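Uncharacterized protein (Arthrobacter sp., PDB 3KOP) is of unknown function but has a cyclophilin-like fold, built on an antiparallel beta sheet, and belongs to the DUF3830 family. Local coordinates at residues 33-44 against 151-162. Residues are numbered along the deposited sequence; the frame is centred on the assembly and turned at random. Where two conformers were deposited one is given.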
loop_
_atom_site.group_PDB
_atom_site.type_symbol
_atom_site.label_atom_id
_atom_site.label_comp_id
_atom_site.label_asym_id
_atom_site.label_seq_id
_atom_site.Cartn_x
_atom_site.Cartn_y
_atom_site.Cartn_z
ATOM N N VAL F 33 -30.363 1.061 19.139
ATOM C CA VAL F 33 -29.679 2.301 18.839
ATOM C C VAL F 33 -29.866 2.622 17.372
ATOM O O VAL F 33 -29.666 1.743 16.514
ATOM C CB VAL F 33 -28.168 2.195 19.171
ATOM C CG1 VAL F 33 -27.428 3.501 18.844
ATOM C CG2 VAL F 33 -27.987 1.820 20.630
ATOM N N THR F 34 -30.255 3.864 17.088
ATOM C CA THR F 34 -30.494 4.323 15.722
ATOM C C THR F 34 -29.724 5.607 15.452
ATOM O O THR F 34 -29.615 6.483 16.313
ATOM C CB THR F 34 -31.998 4.614 15.464
ATOM O OG1 THR F 34 -32.751 3.408 15.663
ATOM C CG2 THR F 34 -32.236 5.079 14.055
ATOM N N CYS F 35 -29.193 5.725 14.250
ATOM C CA CYS F 35 -28.649 6.989 13.821
ATOM C C CYS F 35 -29.307 7.337 12.475
ATOM O O CYS F 35 -29.961 6.486 11.859
ATOM C CB CYS F 35 -27.109 6.914 13.750
ATOM S SG CYS F 35 -26.507 5.794 12.515
ATOM N N LYS F 36 -29.149 8.575 12.038
ATOM C CA LYS F 36 -29.737 9.033 10.799
ATOM C C LYS F 36 -28.647 9.519 9.863
ATOM O O LYS F 36 -27.722 10.198 10.292
ATOM C CB LYS F 36 -30.741 10.170 11.031
ATOM C CG LYS F 36 -31.468 10.573 9.777
ATOM C CD LYS F 36 -32.342 11.818 9.933
ATOM C CE LYS F 36 -33.554 11.548 10.708
ATOM N NZ LYS F 36 -34.586 12.662 10.458
ATOM N N ALA F 37 -28.800 9.173 8.587
ATOM C CA ALA F 37 -27.824 9.463 7.565
ATOM C C ALA F 37 -28.483 10.155 6.394
ATOM O O ALA F 37 -29.593 9.801 6.001
ATOM C CB ALA F 37 -27.131 8.167 7.106
ATOM N N LEU F 38 -27.780 11.150 5.865
ATOM C CA LEU F 38 -28.145 11.829 4.662
ATOM C C LEU F 38 -27.701 11.001 3.487
ATOM O O LEU F 38 -26.547 10.608 3.382
ATOM C CB LEU F 38 -27.463 13.176 4.598
ATOM C CG LEU F 38 -27.534 13.923 3.286
ATOM C CD1 LEU F 38 -29.009 14.456 3.090
ATOM C CD2 LEU F 38 -26.506 15.048 3.270
ATOM N N LEU F 39 -28.622 10.797 2.558
ATOM C CA LEU F 39 -28.329 10.055 1.368
ATOM C C LEU F 39 -27.651 10.973 0.354
ATOM O O LEU F 39 -28.121 12.067 0.129
ATOM C CB LEU F 39 -29.643 9.527 0.833
ATOM C CG LEU F 39 -29.748 8.100 0.463
ATOM C CD1 LEU F 39 -29.201 7.173 1.550
ATOM C CD2 LEU F 39 -31.239 7.780 0.154
ATOM N N LEU F 40 -26.545 10.522 -0.247
ATOM C CA LEU F 40 -25.703 11.386 -1.071
ATOM C C LEU F 40 -26.155 11.337 -2.542
ATOM O O LEU F 40 -25.457 10.813 -3.427
ATOM C CB LEU F 40 -24.223 11.025 -0.913
ATOM C CG LEU F 40 -23.632 11.201 0.497
ATOM C CD1 LEU F 40 -22.188 10.688 0.466
ATOM C CD2 LEU F 40 -23.731 12.671 1.065
ATOM N N ASP F 41 -27.353 11.884 -2.768
ATOM C CA ASP F 41 -27.963 11.927 -4.108
ATOM C C ASP F 41 -27.175 12.768 -5.081
ATOM O O ASP F 41 -27.250 12.525 -6.280
ATOM C CB ASP F 41 -29.413 12.421 -4.022
ATOM C CG ASP F 41 -30.343 11.361 -3.505
ATOM O OD1 ASP F 41 -30.337 10.283 -4.094
ATOM O OD2 ASP F 41 -31.080 11.591 -2.537
ATOM N N ASP F 42 -26.414 13.744 -4.582
ATOM C CA ASP F 42 -25.540 14.552 -5.452
ATOM C C ASP F 42 -24.335 13.765 -6.015
ATOM O O ASP F 42 -24.147 13.718 -7.205
ATOM C CB ASP F 42 -25.085 15.867 -4.773
ATOM C CG ASP F 42 -24.374 15.673 -3.413
ATOM O OD1 ASP F 42 -24.330 14.560 -2.793
ATOM O OD2 ASP F 42 -23.860 16.712 -2.931
ATOM N N VAL F 43 -23.564 13.100 -5.169
ATOM C CA VAL F 43 -22.326 12.439 -5.614
ATOM C C VAL F 43 -22.420 10.913 -5.770
ATOM O O VAL F 43 -21.550 10.305 -6.378
ATOM C CB VAL F 43 -21.134 12.833 -4.681
ATOM C CG1 VAL F 43 -20.923 14.352 -4.700
ATOM C CG2 VAL F 43 -21.335 12.300 -3.244
ATOM N N ALA F 44 -23.441 10.283 -5.192
ATOM C CA ALA F 44 -23.669 8.835 -5.319
ATOM C C ALA F 44 -25.143 8.604 -5.726
ATOM O O ALA F 44 -25.878 7.896 -5.003
ATOM C CB ALA F 44 -23.412 8.098 -3.983
ATOM N N VAL F 151 -19.322 5.315 -1.268
ATOM C CA VAL F 151 -19.793 6.101 -0.120
ATOM C C VAL F 151 -21.107 6.752 -0.557
ATOM O O VAL F 151 -21.125 7.627 -1.444
ATOM C CB VAL F 151 -18.786 7.215 0.320
ATOM C CG1 VAL F 151 -19.399 8.087 1.451
ATOM C CG2 VAL F 151 -17.423 6.631 0.739
ATOM N N PHE F 152 -22.218 6.329 0.052
ATOM C CA PHE F 152 -23.537 6.772 -0.441
ATOM C C PHE F 152 -24.397 7.499 0.594
ATOM O O PHE F 152 -25.480 7.990 0.273
ATOM C CB PHE F 152 -24.315 5.570 -1.039
ATOM C CG PHE F 152 -24.905 4.635 -0.005
ATOM C CD1 PHE F 152 -24.169 3.551 0.477
ATOM C CD2 PHE F 152 -26.196 4.828 0.473
ATOM C CE1 PHE F 152 -24.686 2.703 1.398
ATOM C CE2 PHE F 152 -26.714 3.968 1.426
ATOM C CZ PHE F 152 -25.959 2.910 1.889
ATOM N N ALA F 153 -23.917 7.567 1.823
ATOM C CA ALA F 153 -24.596 8.296 2.861
ATOM C C ALA F 153 -23.623 8.731 3.932
ATOM O O ALA F 153 -22.497 8.175 4.058
ATOM C CB ALA F 153 -25.722 7.490 3.456
ATOM N N THR F 154 -24.034 9.752 4.667
ATOM C CA THR F 154 -23.227 10.248 5.759
ATOM C C THR F 154 -24.085 10.492 6.981
ATOM O O THR F 154 -25.156 11.124 6.918
ATOM C CB THR F 154 -22.447 11.502 5.361
ATOM O OG1 THR F 154 -21.400 11.705 6.313
ATOM C CG2 THR F 154 -23.360 12.740 5.294
ATOM N N ILE F 155 -23.639 9.927 8.101
ATOM C CA ILE F 155 -24.391 10.008 9.362
ATOM C C ILE F 155 -24.405 11.449 9.857
ATOM O O ILE F 155 -23.354 12.057 10.068
ATOM C CB ILE F 155 -23.863 8.999 10.409
ATOM C CG1 ILE F 155 -24.061 7.562 9.880
ATOM C CG2 ILE F 155 -24.607 9.157 11.757
ATOM C CD1 ILE F 155 -23.352 6.502 10.689
ATOM N N VAL F 156 -25.609 12.000 10.035
ATOM C CA VAL F 156 -25.778 13.366 10.507
ATOM C C VAL F 156 -26.381 13.479 11.917
ATOM O O VAL F 156 -26.325 14.535 12.522
ATOM C CB VAL F 156 -26.629 14.224 9.504
ATOM C CG1 VAL F 156 -25.873 14.416 8.194
ATOM C CG2 VAL F 156 -28.007 13.603 9.263
ATOM N N GLU F 157 -26.953 12.404 12.447
ATOM C CA GLU F 157 -27.438 12.391 13.804
ATOM C C GLU F 157 -27.147 11.057 14.428
ATOM O O GLU F 157 -27.356 10.013 13.796
ATOM C CB GLU F 157 -28.956 12.537 13.860
ATOM C CG GLU F 157 -29.535 13.825 13.439
ATOM C CD GLU F 157 -31.065 13.790 13.536
ATOM O OE1 GLU F 157 -31.610 12.954 14.295
ATOM O OE2 GLU F 157 -31.711 14.598 12.838
ATOM N N GLY F 158 -26.730 11.086 15.687
ATOM C CA GLY F 158 -26.542 9.878 16.467
ATOM C C GLY F 158 -25.229 9.146 16.257
ATOM O O GLY F 158 -25.106 8.003 16.654
ATOM N N LEU F 159 -24.233 9.786 15.652
ATOM C CA LEU F 159 -22.981 9.078 15.341
ATOM C C LEU F 159 -22.256 8.616 16.595
ATOM O O LEU F 159 -21.797 7.478 16.652
ATOM C CB LEU F 159 -22.055 9.955 14.470
ATOM C CG LEU F 159 -20.679 9.366 14.107
ATOM C CD1 LEU F 159 -20.893 8.099 13.352
ATOM C CD2 LEU F 159 -19.801 10.379 13.278
ATOM N N ASP F 160 -22.178 9.487 17.609
ATOM C CA ASP F 160 -21.526 9.144 18.876
ATOM C C ASP F 160 -22.182 7.938 19.544
ATOM O O ASP F 160 -21.495 7.028 19.977
ATOM C CB ASP F 160 -21.507 10.331 19.846
ATOM C CG ASP F 160 -20.644 11.479 19.340
ATOM O OD1 ASP F 160 -19.823 11.252 18.456
ATOM O OD2 ASP F 160 -20.812 12.625 19.809
ATOM N N GLU F 161 -23.504 7.928 19.593
ATOM C CA GLU F 161 -24.225 6.827 20.196
ATOM C C GLU F 161 -24.028 5.562 19.375
ATOM O O GLU F 161 -23.869 4.476 19.942
ATOM C CB GLU F 161 -25.725 7.119 20.328
ATOM C CG GLU F 161 -26.074 8.221 21.312
ATOM C CD GLU F 161 -25.865 9.641 20.789
ATOM O OE1 GLU F 161 -25.360 9.857 19.647
ATOM O OE2 GLU F 161 -26.221 10.572 21.566
HETATM N N MSE F 162 -23.998 5.697 18.048
HETATM C CA MSE F 162 -23.785 4.544 17.203
HETATM C C MSE F 162 -22.376 3.992 17.429
HETATM O O MSE F 162 -22.195 2.785 17.549
HETATM C CB MSE F 162 -24.017 4.862 15.728
HETATM C CG MSE F 162 -23.791 3.658 14.760
HETATM SE SE MSE F 162 -24.873 2.076 15.178
HETATM C CE MSE F 162 -26.562 2.869 15.102
#
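Ile-155 and Cys-35 meet on the buried face of an antiparallel strand pair of the cyclophilin-like fold, 33-39 against 151-157, which a classic beta bulge interrupts. CD1 of Ile-155 lies 3.7 Å from SG of Cys-35, and the selenomethionine Met-162, from the helix that follows the second strand, brings its CE to the same sulfur. That chain bends at chi2 and chi3 (56° and 57°), which turns CE back over the strand to CG1 of Val-33 as well. The same face continues through the CB atoms of Ala-37 and Ala-153, 4.0 Å apart, to Leu-39, whose CD1 reaches the edge of the Phe-152 ring near its plane; Val-51 of helix 45-54 and Tyr-99 also pack on this side chain. With an alanine at Ile-155, CG1, CG2 and CD1 would be gone, which would probably leave a gap beside the Cys-35 sulfur. The other face is looser and nearer solvent: Lys-36 and Glu-157 run side by side, their charges beyond salt-bridge distance, while the lysine makes a cation-pi contact with Tyr-23. At the bulge, Val-156 and Glu-157 both face Lys-36, whose O accepts from Val-156 N in the carbonyl plane at 2.8 Å and from Glu-157 N, tilted 19° from that plane, at 3.2 Å.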